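Local coordinates for protein BauA (PDB 6HCP) that probably takes up ferric preacinetobactin across the outer membrane of Acinetobacter baumannii as a TonB-dependent siderophore receptor, at residues G612-T617 / T623-G628. Numbering follows the deposited sequence.
With C8E ((hydroxyethyloxy)tri(ethyloxy)octane), chain B; EDO (1,2-ethanediol), chain K.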
loop_
_atom_site.group_PDB
_atom_site.type_symbol
_atom_site.label_atom_id
_atom_site.label_comp_id
_atom_site.label_asym_id
_atom_site.label_seq_id
_atom_site.Cartn_x
_atom_site.Cartn_y
_atom_site.Cartn_z
ATOM N N GLY A 612 -11.862 14.619 -10.678
ATOM C CA GLY A 612 -10.849 13.893 -11.399
ATOM C C GLY A 612 -9.953 14.878 -12.140
ATOM O O GLY A 612 -10.430 15.819 -12.779
ATOM N N ALA A 613 -8.645 14.762 -11.909
ATOM C CA ALA A 613 -7.683 15.673 -12.491
ATOM C C ALA A 613 -6.627 14.848 -13.213
ATOM O O ALA A 613 -6.305 13.731 -12.776
ATOM C CB ALA A 613 -7.053 16.547 -11.425
ATOM N N GLU A 614 -6.081 15.432 -14.287
ATOM C CA GLU A 614 -4.951 14.869 -14.992
ATOM C C GLU A 614 -3.964 16.006 -15.296
ATOM O O GLU A 614 -4.374 17.142 -15.555
ATOM C CB GLU A 614 -5.384 14.193 -16.294
ATOM C CG GLU A 614 -6.260 12.965 -16.117
ATOM C CD GLU A 614 -6.452 12.143 -17.379
ATOM O OE1 GLU A 614 -6.238 12.706 -18.469
ATOM O OE2 GLU A 614 -6.770 10.950 -17.268
ATOM N N TRP A 615 -2.668 15.666 -15.277
ATOM C CA TRP A 615 -1.594 16.629 -15.550
ATOM C C TRP A 615 -0.563 15.967 -16.474
ATOM O O TRP A 615 -0.173 14.821 -16.243
ATOM C CB TRP A 615 -0.974 17.115 -14.227
ATOM C CG TRP A 615 0.262 17.947 -14.399
ATOM C CD1 TRP A 615 0.355 19.179 -14.983
ATOM C CD2 TRP A 615 1.593 17.620 -13.952
ATOM N NE1 TRP A 615 1.649 19.628 -14.955
ATOM C CE2 TRP A 615 2.432 18.688 -14.339
ATOM C CE3 TRP A 615 2.160 16.520 -13.297
ATOM C CZ2 TRP A 615 3.803 18.683 -14.087
ATOM C CZ3 TRP A 615 3.512 16.522 -13.034
ATOM C CH2 TRP A 615 4.317 17.593 -13.418
ATOM N N ASP A 616 -0.280 16.633 -17.600
ATOM C CA ASP A 616 0.612 16.131 -18.641
ATOM C C ASP A 616 1.990 16.830 -18.549
ATOM O O ASP A 616 2.075 18.020 -18.268
ATOM C CB ASP A 616 0.059 16.427 -20.037
ATOM C CG ASP A 616 -1.189 15.659 -20.425
ATOM O OD1 ASP A 616 -1.477 14.617 -19.796
ATOM O OD2 ASP A 616 -1.780 16.037 -21.447
ATOM N N THR A 617 3.063 16.067 -18.773
ATOM C CA THR A 617 4.407 16.644 -18.947
ATOM C C THR A 617 5.166 15.785 -19.964
ATOM O O THR A 617 4.932 14.576 -20.066
ATOM C CB THR A 617 5.126 16.791 -17.595
ATOM O OG1 THR A 617 6.300 17.596 -17.746
ATOM C CG2 THR A 617 5.506 15.461 -16.985
ATOM N N THR A 623 4.440 11.621 -23.791
ATOM C CA THR A 623 3.732 12.418 -22.822
ATOM C C THR A 623 3.383 11.539 -21.622
ATOM O O THR A 623 2.814 10.452 -21.784
ATOM C CB THR A 623 2.453 13.012 -23.413
ATOM O OG1 THR A 623 2.820 13.772 -24.562
ATOM C CG2 THR A 623 1.714 13.888 -22.427
ATOM N N LEU A 624 3.835 11.977 -20.451
ATOM C CA LEU A 624 3.486 11.355 -19.206
ATOM C C LEU A 624 2.284 12.104 -18.631
ATOM O O LEU A 624 2.287 13.328 -18.585
ATOM C CB LEU A 624 4.663 11.402 -18.233
ATOM C CG LEU A 624 4.321 10.959 -16.807
ATOM C CD1 LEU A 624 4.047 9.465 -16.747
ATOM C CD2 LEU A 624 5.441 11.333 -15.836
ATOM N N THR A 625 1.240 11.341 -18.275
ATOM C CA THR A 625 0.082 11.879 -17.570
ATOM C C THR A 625 -0.002 11.250 -16.174
ATOM O O THR A 625 0.097 10.039 -16.029
ATOM C CB THR A 625 -1.223 11.573 -18.324
ATOM O OG1 THR A 625 -1.092 12.040 -19.665
ATOM C CG2 THR A 625 -2.435 12.201 -17.666
ATOM N N LEU A 626 -0.185 12.095 -15.169
ATOM C CA LEU A 626 -0.507 11.653 -13.834
ATOM C C LEU A 626 -1.977 11.998 -13.571
ATOM O O LEU A 626 -2.441 13.086 -13.918
ATOM C CB LEU A 626 0.409 12.343 -12.827
ATOM C CG LEU A 626 1.907 12.056 -13.011
ATOM C CD1 LEU A 626 2.740 12.771 -11.963
ATOM C CD2 LEU A 626 2.177 10.567 -12.971
ATOM N N SER A 627 -2.679 11.081 -12.906
ATOM C CA SER A 627 -4.099 11.300 -12.653
ATOM C C SER A 627 -4.414 11.013 -11.181
ATOM O O SER A 627 -3.832 10.117 -10.562
ATOM C CB SER A 627 -4.947 10.469 -13.586
ATOM O OG SER A 627 -4.944 9.105 -13.208
ATOM N N GLY A 628 -5.452 11.681 -10.698
ATOM C CA GLY A 628 -6.024 11.389 -9.391
ATOM C C GLY A 628 -7.518 11.701 -9.381
ATOM O O GLY A 628 -7.998 12.593 -10.093
HETATM C C1 C8E B . -3.478 11.006 -4.785
HETATM C C2 C8E B . -4.306 12.150 -5.335
HETATM C C3 C8E B . -5.761 11.735 -5.336
HETATM C C4 C8E B . -6.712 12.926 -5.311
HETATM C C5 C8E B . -6.507 13.872 -6.472
HETATM C C6 C8E B . -7.811 14.502 -6.918
HETATM C C7 C8E B . -7.574 15.757 -7.752
HETATM C C8 C8E B . -6.084 16.093 -7.825
HETATM C C1 EDO K . -4.394 5.841 -17.018
HETATM O O1 EDO K . -5.110 6.412 -18.173
HETATM C C2 EDO K . -4.160 6.979 -16.006
HETATM O O2 EDO K . -5.417 7.454 -15.476
#
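A613-G628, W615-L626 and T617-L624 are the hydrogen-bonded pairs of an antiparallel beta hairpin in the transmembrane barrel of this TonB-dependent receptor. Each is closed by two backbone bonds, for example W615 N to L626 O at 2.9 Å and L626 N to W615 O at 2.9 Å. E614-S627 and D616-T625 are the non-hydrogen-bonded pairs between them.

The face with A613, W615, L624 and L626 is mostly apolar, with T617 on it too. Here the tail of a bound C8E detergent molecule lies against A613 CB and the backbone of G628, in keeping with a lipid-facing outer wall. With chi1 at 171°, CG of W615 stands opposite the backbone N, and the indole runs alongside L626. L626 CD1 meets it in the ring plane, at the edge, 4.0 Å from W615 CZ3. T617 CB lies over one face of the ring, toward its rim.

The other face is polar. A weak hydrogen bond from Q42 to E614 OE1 is consistent with its looking into the barrel. T625 OG1 donates to D616 OD1 over 2.6 Å, from 35° out of the carboxylate plane. E614 extends from this face, with its CG 3.8 Å from S627 CB. R576 bridges both acids, through NE to E614 OE1 and NH1 to D616 OD1. E614 OE1 takes a second salt bridge from R657. S627 OG is hydrogen-bonded to O2 of a 1,2-ethanediol, probably from the crystallisation liquor, 2.8 Å away.

Strand 575-590 flanks 612-617, and strand 645-662 flanks 623-628. On the outside, W615 meets Y658 of a neighbouring subunit, their rings inclined at about 45°.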